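Local coordinates for kinesin-like protein Nod (Drosophila melanogaster, PDB 3PXN), which is required for distributive segregation of non-exchange chromosomes in meiosis and is represented here by its microtubule-binding, ATP-hydrolysing kinesin motor domain, at residues F94-L99 with S235-V240; T104-S109 with L309-P314. All coordinates share one frame; numbering follows the deposited sequence.

Interaction 1. Residues F94-L99 with S235-V240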
ATOM      1  N   PHE A  94      -6.434  12.760  -7.505  1.00 43.78           N
ATOM      2  CA  PHE A  94      -6.894  11.375  -7.431  1.00 42.12           C
ATOM      3  C   PHE A  94      -6.378  10.630  -6.194  1.00 40.29           C
ATOM      4  O   PHE A  94      -5.238  10.828  -5.777  1.00 38.69           O
ATOM      5  CB  PHE A  94      -6.476  10.610  -8.689  1.00 42.38           C
ATOM      6  CG  PHE A  94      -6.945  11.235  -9.974  1.00 44.03           C
ATOM      7  CD1 PHE A  94      -6.148  12.154 -10.656  1.00 45.60           C
ATOM      8  CD2 PHE A  94      -8.177  10.886 -10.521  1.00 44.78           C
ATOM      9  CE1 PHE A  94      -6.573  12.713 -11.870  1.00 45.78           C
ATOM     10  CE2 PHE A  94      -8.609  11.439 -11.729  1.00 44.86           C
ATOM     11  CZ  PHE A  94      -7.806  12.353 -12.404  1.00 44.68           C
ATOM     12  N   GLN A  95      -7.241   9.787  -5.620  1.00 37.84           N
ATOM     13  CA  GLN A  95      -6.906   8.976  -4.452  1.00 37.78           C
ATOM     14  C   GLN A  95      -6.008   7.826  -4.935  1.00 36.48           C
ATOM     15  O   GLN A  95      -6.276   7.231  -5.981  1.00 36.61           O
ATOM     16  CB  GLN A  95      -8.177   8.394  -3.813  1.00 38.48           C
ATOM     17  CG  GLN A  95      -9.366   9.339  -3.687  1.00 40.24           C
ATOM     18  CD  GLN A  95      -9.076  10.591  -2.893  1.00 42.07           C
ATOM     19  OE1 GLN A  95      -8.526  10.524  -1.795  1.00 40.83           O
ATOM     20  NE2 GLN A  95      -9.451  11.759  -3.452  1.00 41.55           N
ATOM     21  N   CYS A  96      -4.942   7.539  -4.183  1.00 35.06           N
ATOM     22  CA  CYS A  96      -3.981   6.481  -4.522  1.00 32.67           C
ATOM     23  C   CYS A  96      -3.688   5.547  -3.354  1.00 31.49           C
ATOM     24  O   CYS A  96      -3.584   5.977  -2.204  1.00 29.42           O
ATOM     25  CB  CYS A  96      -2.647   7.073  -4.948  1.00 31.24           C
ATOM     26  SG  CYS A  96      -2.772   8.346  -6.141  1.00 34.59           S
ATOM     27  N   THR A  97      -3.541   4.263  -3.658  1.00 31.11           N
ATOM     28  CA  THR A  97      -3.240   3.284  -2.633  1.00 28.78           C
ATOM     29  C   THR A  97      -2.159   2.298  -3.087  1.00 29.32           C
ATOM     30  O   THR A  97      -2.234   1.730  -4.180  1.00 27.58           O
ATOM     31  CB  THR A  97      -4.499   2.500  -2.209  1.00 27.16           C
ATOM     32  OG1 THR A  97      -5.521   3.417  -1.785  1.00 26.78           O
ATOM     33  CG2 THR A  97      -4.152   1.532  -1.069  1.00 25.70           C
ATOM     34  N   ALA A  98      -1.137   2.132  -2.248  1.00 29.65           N
ATOM     35  CA  ALA A  98      -0.050   1.185  -2.499  1.00 29.49           C
ATOM     36  C   ALA A  98      -0.187   0.196  -1.346  1.00 29.68           C
ATOM     37  O   ALA A  98      -0.042   0.573  -0.191  1.00 32.29           O
ATOM     38  CB  ALA A  98       1.299   1.892  -2.443  1.00 26.79           C
ATOM     39  N   LEU A  99      -0.479  -1.060  -1.642  1.00 28.35           N
ATOM     40  CA  LEU A  99      -0.677  -2.029  -0.578  1.00 28.15           C
ATOM     41  C   LEU A  99       0.293  -3.192  -0.664  1.00 28.98           C
ATOM     42  O   LEU A  99       0.437  -3.814  -1.713  1.00 31.23           O
ATOM     43  CB  LEU A  99      -2.115  -2.535  -0.646  1.00 26.94           C
ATOM     44  CG  LEU A  99      -2.715  -3.349   0.499  1.00 29.48           C
ATOM     45  CD1 LEU A  99      -4.228  -3.248   0.384  1.00 28.05           C
ATOM     46  CD2 LEU A  99      -2.251  -4.786   0.461  1.00 28.43           C
ATOM     47  N   SER A 235      -6.932  14.650  -1.599  1.00 37.08           N
ATOM     48  CA  SER A 235      -6.504  13.389  -2.200  1.00 35.75           C
ATOM     49  C   SER A 235      -5.625  12.679  -1.186  1.00 34.28           C
ATOM     50  O   SER A 235      -4.882  13.312  -0.440  1.00 32.53           O
ATOM     51  CB  SER A 235      -5.758  13.621  -3.522  1.00 35.50           C
ATOM     52  OG  SER A 235      -4.698  14.557  -3.386  1.00 38.04           O
ATOM     53  N   ARG A 236      -5.740  11.359  -1.142  1.00 34.11           N
ATOM     54  CA  ARG A 236      -4.992  10.550  -0.188  1.00 34.08           C
ATOM     55  C   ARG A 236      -4.009   9.593  -0.833  1.00 34.84           C
ATOM     56  O   ARG A 236      -4.261   9.073  -1.915  1.00 37.30           O
ATOM     57  CB  ARG A 236      -5.968   9.699   0.626  1.00 34.51           C
ATOM     58  CG  ARG A 236      -7.176  10.431   1.119  1.00 32.69           C
ATOM     59  CD  ARG A 236      -8.169   9.467   1.673  1.00 35.07           C
ATOM     60  NE  ARG A 236      -9.308  10.163   2.247  1.00 37.59           N
ATOM     61  CZ  ARG A 236     -10.101  10.969   1.549  1.00 37.88           C
ATOM     62  NH1 ARG A 236     -11.121  11.568   2.132  1.00 39.84           N
ATOM     63  NH2 ARG A 236      -9.883  11.180   0.263  1.00 39.04           N
ATOM     64  N   MET A 237      -2.882   9.369  -0.174  1.00 34.09           N
ATOM     65  CA  MET A 237      -1.928   8.383  -0.660  1.00 32.52           C
ATOM     66  C   MET A 237      -1.861   7.399   0.493  1.00 30.79           C
ATOM     67  O   MET A 237      -1.198   7.646   1.488  1.00 29.77           O
ATOM     68  CB  MET A 237      -0.538   8.976  -0.946  1.00 32.67           C
ATOM     69  CG  MET A 237       0.535   7.894  -1.064  1.00 36.05           C
ATOM     70  SD  MET A 237       1.640   8.006  -2.484  1.00 39.79           S
ATOM     71  CE  MET A 237       0.550   7.419  -3.766  1.00 39.56           C
ATOM     72  N   ASN A 238      -2.599   6.301   0.366  1.00 31.44           N
ATOM     73  CA  ASN A 238      -2.656   5.272   1.397  1.00 30.43           C
ATOM     74  C   ASN A 238      -1.566   4.246   1.233  1.00 30.76           C
ATOM     75  O   ASN A 238      -1.540   3.506   0.247  1.00 28.93           O
ATOM     76  CB  ASN A 238      -3.993   4.539   1.353  1.00 30.25           C
ATOM     77  CG  ASN A 238      -5.180   5.477   1.496  1.00 32.89           C
ATOM     78  OD1 ASN A 238      -5.373   6.109   2.535  1.00 33.85           O
ATOM     79  ND2 ASN A 238      -5.976   5.580   0.441  1.00 32.75           N
ATOM     80  N   ILE A 239      -0.667   4.206   2.205  1.00 30.20           N
ATOM     81  CA  ILE A 239       0.402   3.239   2.188  1.00 30.29           C
ATOM     82  C   ILE A 239       0.034   2.155   3.170  1.00 31.49           C
ATOM     83  O   ILE A 239       0.193   2.313   4.378  1.00 30.34           O
ATOM     84  CB  ILE A 239       1.744   3.883   2.579  1.00 30.36           C
ATOM     85  CG1 ILE A 239       2.079   4.979   1.570  1.00 31.50           C
ATOM     86  CG2 ILE A 239       2.859   2.849   2.536  1.00 29.01           C
ATOM     87  CD1 ILE A 239       2.097   4.469   0.144  1.00 28.78           C
ATOM     88  N   VAL A 240      -0.473   1.052   2.634  1.00 31.92           N
ATOM     89  CA  VAL A 240      -0.896  -0.068   3.455  1.00 33.09           C
ATOM     90  C   VAL A 240       0.172  -1.141   3.587  1.00 33.21           C
ATOM     91  O   VAL A 240       0.737  -1.606   2.603  1.00 35.07           O
ATOM     92  CB  VAL A 240      -2.181  -0.670   2.889  1.00 33.43           C
ATOM     93  CG1 VAL A 240      -2.648  -1.794   3.768  1.00 34.25           C
ATOM     94  CG2 VAL A 240      -3.255   0.424   2.805  1.00 32.31           C
TER

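Interaction 2. Residues T104-S109 with L309-P314. With MN (manganese (II) ion), chain B; ADP (adenosine-5'-diphosphate), chain C.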
ATOM      1  N   THR A 104       5.078 -13.219   6.333  1.00 30.83           N
ATOM      2  CA  THR A 104       5.865 -12.424   7.265  1.00 29.35           C
ATOM      3  C   THR A 104       7.346 -12.584   6.967  1.00 29.39           C
ATOM      4  O   THR A 104       7.819 -13.688   6.707  1.00 30.33           O
ATOM      5  CB  THR A 104       5.573 -12.867   8.717  1.00 28.20           C
ATOM      6  OG1 THR A 104       4.209 -12.564   9.035  1.00 29.62           O
ATOM      7  CG2 THR A 104       6.502 -12.194   9.698  1.00 26.72           C
ATOM      8  N   GLY A 105       8.075 -11.478   6.986  1.00 28.63           N
ATOM      9  CA  GLY A 105       9.499 -11.551   6.714  1.00 29.51           C
ATOM     10  C   GLY A 105       9.890 -11.461   5.245  1.00 29.37           C
ATOM     11  O   GLY A 105      11.030 -11.749   4.895  1.00 29.98           O
ATOM     12  N   THR A 106       8.961 -11.049   4.386  1.00 29.65           N
ATOM     13  CA  THR A 106       9.242 -10.951   2.958  1.00 29.38           C
ATOM     14  C   THR A 106       9.622  -9.539   2.488  1.00 26.92           C
ATOM     15  O   THR A 106       9.776  -9.298   1.299  1.00 26.70           O
ATOM     16  CB  THR A 106       8.036 -11.486   2.129  1.00 29.14           C
ATOM     17  OG1 THR A 106       6.829 -10.830   2.536  1.00 27.30           O
ATOM     18  CG2 THR A 106       7.893 -12.987   2.335  1.00 26.27           C
ATOM     19  N   GLY A 107       9.774  -8.617   3.431  1.00 27.02           N
ATOM     20  CA  GLY A 107      10.175  -7.260   3.098  1.00 25.25           C
ATOM     21  C   GLY A 107       9.047  -6.265   2.916  1.00 25.96           C
ATOM     22  O   GLY A 107       9.217  -5.230   2.286  1.00 23.64           O
ATOM     23  N   LYS A 108       7.881  -6.561   3.470  1.00 26.36           N
ATOM     24  CA  LYS A 108       6.762  -5.648   3.305  1.00 28.06           C
ATOM     25  C   LYS A 108       7.002  -4.330   4.029  1.00 29.83           C
ATOM     26  O   LYS A 108       6.945  -3.271   3.421  1.00 33.89           O
ATOM     27  CB  LYS A 108       5.481  -6.280   3.818  1.00 26.14           C
ATOM     28  CG  LYS A 108       5.080  -7.505   3.053  1.00 27.38           C
ATOM     29  CD  LYS A 108       3.847  -8.138   3.651  1.00 27.69           C
ATOM     30  CE  LYS A 108       4.121  -8.562   5.080  1.00 29.81           C
ATOM     31  NZ  LYS A 108       2.985  -9.368   5.575  1.00 33.48           N
ATOM     32  N   SER A 109       7.270  -4.377   5.326  1.00 30.92           N
ATOM     33  CA  SER A 109       7.497  -3.141   6.058  1.00 29.73           C
ATOM     34  C   SER A 109       8.704  -2.386   5.544  1.00 29.00           C
ATOM     35  O   SER A 109       8.710  -1.157   5.494  1.00 29.02           O
ATOM     36  CB  SER A 109       7.655  -3.428   7.531  1.00 27.99           C
ATOM     37  OG  SER A 109       6.376  -3.482   8.119  1.00 29.67           O
ATOM     38  N   LEU A 309       1.630  -4.804  -3.923  1.00 26.78           N
ATOM     39  CA  LEU A 309       3.011  -5.238  -3.914  1.00 25.39           C
ATOM     40  C   LEU A 309       3.008  -6.567  -3.175  1.00 26.81           C
ATOM     41  O   LEU A 309       2.873  -6.614  -1.949  1.00 28.12           O
ATOM     42  CB  LEU A 309       3.932  -4.249  -3.204  1.00 22.84           C
ATOM     43  CG  LEU A 309       5.389  -4.748  -3.117  1.00 22.73           C
ATOM     44  CD1 LEU A 309       5.985  -4.779  -4.528  1.00 17.52           C
ATOM     45  CD2 LEU A 309       6.258  -3.883  -2.225  1.00 20.33           C
ATOM     46  N   ALA A 310       3.137  -7.644  -3.943  1.00 25.85           N
ATOM     47  CA  ALA A 310       3.168  -8.993  -3.415  1.00 24.53           C
ATOM     48  C   ALA A 310       4.612  -9.315  -3.053  1.00 25.97           C
ATOM     49  O   ALA A 310       5.456  -9.436  -3.923  1.00 30.46           O
ATOM     50  CB  ALA A 310       2.649  -9.960  -4.460  1.00 22.08           C
ATOM     51  N   CYS A 311       4.915  -9.419  -1.767  1.00 27.16           N
ATOM     52  CA  CYS A 311       6.278  -9.732  -1.364  1.00 27.39           C
ATOM     53  C   CYS A 311       6.317 -11.235  -1.165  1.00 26.82           C
ATOM     54  O   CYS A 311       5.387 -11.817  -0.610  1.00 27.93           O
ATOM     55  CB  CYS A 311       6.617  -9.029  -0.067  1.00 29.55           C
ATOM     56  SG  CYS A 311       6.356  -7.308  -0.193  1.00 31.52           S
ATOM     57  N   ILE A 312       7.355 -11.888  -1.668  1.00 27.31           N
ATOM     58  CA  ILE A 312       7.453 -13.343  -1.535  1.00 27.46           C
ATOM     59  C   ILE A 312       8.823 -13.826  -1.103  1.00 27.96           C
ATOM     60  O   ILE A 312       9.820 -13.133  -1.290  1.00 25.55           O
ATOM     61  CB  ILE A 312       7.083 -14.095  -2.862  1.00 27.79           C
ATOM     62  CG1 ILE A 312       7.955 -13.602  -4.021  1.00 24.88           C
ATOM     63  CG2 ILE A 312       5.574 -13.924  -3.170  1.00 25.02           C
ATOM     64  CD1 ILE A 312       7.634 -14.219  -5.374  1.00 25.92           C
ATOM     65  N   SER A 313       8.861 -15.017  -0.510  1.00 29.89           N
ATOM     66  CA  SER A 313      10.118 -15.606  -0.051  1.00 32.19           C
ATOM     67  C   SER A 313      10.720 -16.451  -1.167  1.00 33.73           C
ATOM     68  O   SER A 313      10.001 -17.080  -1.929  1.00 34.98           O
ATOM     69  CB  SER A 313       9.883 -16.486   1.175  1.00 30.98           C
ATOM     70  OG  SER A 313      11.096 -17.081   1.620  1.00 30.01           O
ATOM     71  N   PRO A 314      12.050 -16.444  -1.301  1.00 34.67           N
ATOM     72  CA  PRO A 314      12.683 -17.241  -2.352  1.00 35.92           C
ATOM     73  C   PRO A 314      13.008 -18.641  -1.824  1.00 36.86           C
ATOM     74  O   PRO A 314      13.495 -19.494  -2.565  1.00 38.04           O
ATOM     75  CB  PRO A 314      13.942 -16.445  -2.653  1.00 34.56           C
ATOM     76  CG  PRO A 314      14.351 -16.019  -1.280  1.00 33.66           C
ATOM     77  CD  PRO A 314      13.030 -15.522  -0.694  1.00 32.92           C
TER
HETATM   78 MN    MN B 402       5.916  -5.921   8.764  1.00 43.47          MN
HETATM   79  PB  ADP C 401       7.841  -8.067   6.958  1.00 34.46           P
HETATM   80  O1B ADP C 401       7.105  -8.445   5.737  1.00 35.01           O
HETATM   81  O2B ADP C 401       7.547  -6.541   7.312  1.00 35.82           O
HETATM   82  O3B ADP C 401       7.268  -9.039   8.218  1.00 39.35           O
HETATM   83  PA  ADP C 401      10.332  -6.998   6.930  1.00 37.39           P
HETATM   84  O1A ADP C 401       9.883  -5.944   5.998  1.00 38.98           O
HETATM   85  O2A ADP C 401      10.163  -6.499   8.471  1.00 38.21           O
HETATM   86  O3A ADP C 401       9.410  -8.333   6.705  1.00 37.61           O
HETATM   87  O5' ADP C 401      11.817  -7.372   6.606  1.00 39.89           O
HETATM   88  C5' ADP C 401      12.275  -8.357   7.541  1.00 41.01           C
HETATM   89  C4' ADP C 401      13.762  -8.183   7.636  1.00 42.45           C
HETATM   90  O4' ADP C 401      14.357  -8.409   6.322  1.00 44.61           O
HETATM   91  C3' ADP C 401      14.135  -6.731   8.104  1.00 43.18           C
HETATM   92  O3' ADP C 401      15.397  -6.659   8.711  1.00 45.47           O
HETATM   93  C2' ADP C 401      14.397  -6.100   6.672  1.00 43.18           C
HETATM   94  O2' ADP C 401      15.353  -5.024   6.748  1.00 45.94           O
HETATM   95  C1' ADP C 401      15.092  -7.243   5.885  1.00 44.45           C
HETATM   96  N9  ADP C 401      14.886  -7.060   4.461  1.00 44.33           N
HETATM   97  C8  ADP C 401      13.711  -7.369   3.774  1.00 45.42           C
HETATM   98  N7  ADP C 401      13.783  -6.966   2.523  1.00 43.33           N
HETATM   99  C5  ADP C 401      15.046  -6.558   2.283  1.00 44.13           C
HETATM  100  C6  ADP C 401      15.722  -6.031   1.153  1.00 44.28           C
HETATM  101  N6  ADP C 401      15.094  -6.008  -0.081  1.00 44.23           N
HETATM  102  N1  ADP C 401      16.988  -5.558   1.302  1.00 42.43           N
HETATM  103  C2  ADP C 401      17.645  -5.704   2.452  1.00 44.46           C
HETATM  104  N3  ADP C 401      17.035  -6.177   3.539  1.00 44.58           N
HETATM  105  C4  ADP C 401      15.769  -6.573   3.525  1.00 43.50           C

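Interaction 1. Residues F94-L99 with S235-V240
Cys96 to Leu99 and Met237 to Val240 pair as neighbouring parallel strands in the central sheet of the kinesin motor domain. The axes of the short strands 96-99 and 235-240 approach to 4.6 Å and lie 5° from parallel. Four backbone hydrogen bonds join them: Cys96 N to Arg236 O, Asn238 N to Cys96 O, Ala98 N to Asn238 O, and Val240 N to Ala98 O. Gln95 OE1 accepts two hydrogen bonds from Arg236. NH2 comes to OE1 at 2.6 Å and backbone N at 3.0 Å, from above and below the amide plane, and both bonds are bent. The oxygen lies at the guanidinium edge, in its plane. A bend at chi2 (-58°) turns the Gln95 amide toward the neighbouring strand, where NE2 hydrogen-bonds His234 O. A leucine here would probably leave Arg236 N and NH2 without this acceptor and lose the NE2 hydrogen bond to His234 O. On the face of Thr97 and Asn238, Asn238 ND2 donates nearly straight to Thr97 OG1 at 3.1 Å and also hydrogen-bonds Ser299 OG. Farther along, Leu99 CG packs against Val240 CG1 at 3.6 Å. On the other face, Met237 CE lies on Cys96 CB and Ile239 CD1 on Ala98 CB. Helix 84-91 covers Cys96 and Met237, and Met112 of helix 108-112 touches Ala98 and Ile239. Strand 220-230 flanks 235-240, while strand 305-312 borders 94-99.

Interaction 2. Residues T104-S109 with L309-P314
Thr106 meets Cys311 through its hydroxyl side, with OG1 3.2 Å from Cys311 CB. Its chi1 of 53° sets OG1 between the backbone N and the carbonyl carbon. This sends the methyl CG2 toward the end of strand 305-312, 3.6 Å from Ser313 N. The hydroxyl is hydrogen-bonded to Gln103 O, and no hydrogen bond joins the two segments. Cys311 SG rests against the aliphatic part of Lys108, 3.5 Å from CG. The strand end packs against the back of the P-loop (Walker A motif), whose inner side holds the ADP. Backbone amides grip the phosphates. Gly105 N donates to O3B of ADP at 2.8 Å, Lys108 N to O1B and Ser109 N to O2B. Gly107 N adds a weak hydrogen bond to O3A, and Tyr110 N also hydrogen-bonds ADP. At the positive phi of Gly105 and Gly107 a side chain would press on the preceding carbonyl O, and at Gly107 it would also run into ADP. Manganese is bound by Ser109 OG at 2.6 Å and by O2B of ADP at 2.3 Å. Lys108 CE passes O1B, and its NZ hydrogen-bonds Gly102 O. Asp241 OD1 holds Ser109 OG by a hydrogen bond, and backbone hydrogen bonding to Tyr101 holds Cys311 in the sheet. Ser313 OG is hydrogen-bonded to Asp318 OD2. Ile312, whose side chain leaves the backbone on the side away from the P-loop, touches helix 319-335.

In the fold
Strand 96-102 connects the two contacts: it takes part in interaction 1 and then leads into the P-loop of interaction 2. It lies between strands 234-241 and 305-312, so both contacts reach the same sheet, with centres 19 Å apart. They touch directly where Leu99 O and Leu309 N, 2.7 Å apart, form a probable hydrogen bond. Interaction 1 stands behind the nucleotide site: the side chain of Leu99 is about 8 Å from that of Lys108, and that of Val240 about 11 Å from manganese. Its second strand continues from Val240 to Asp241, next to the Ser109 that binds manganese. Both strands of interaction 1 therefore run toward the phosphate end of ADP.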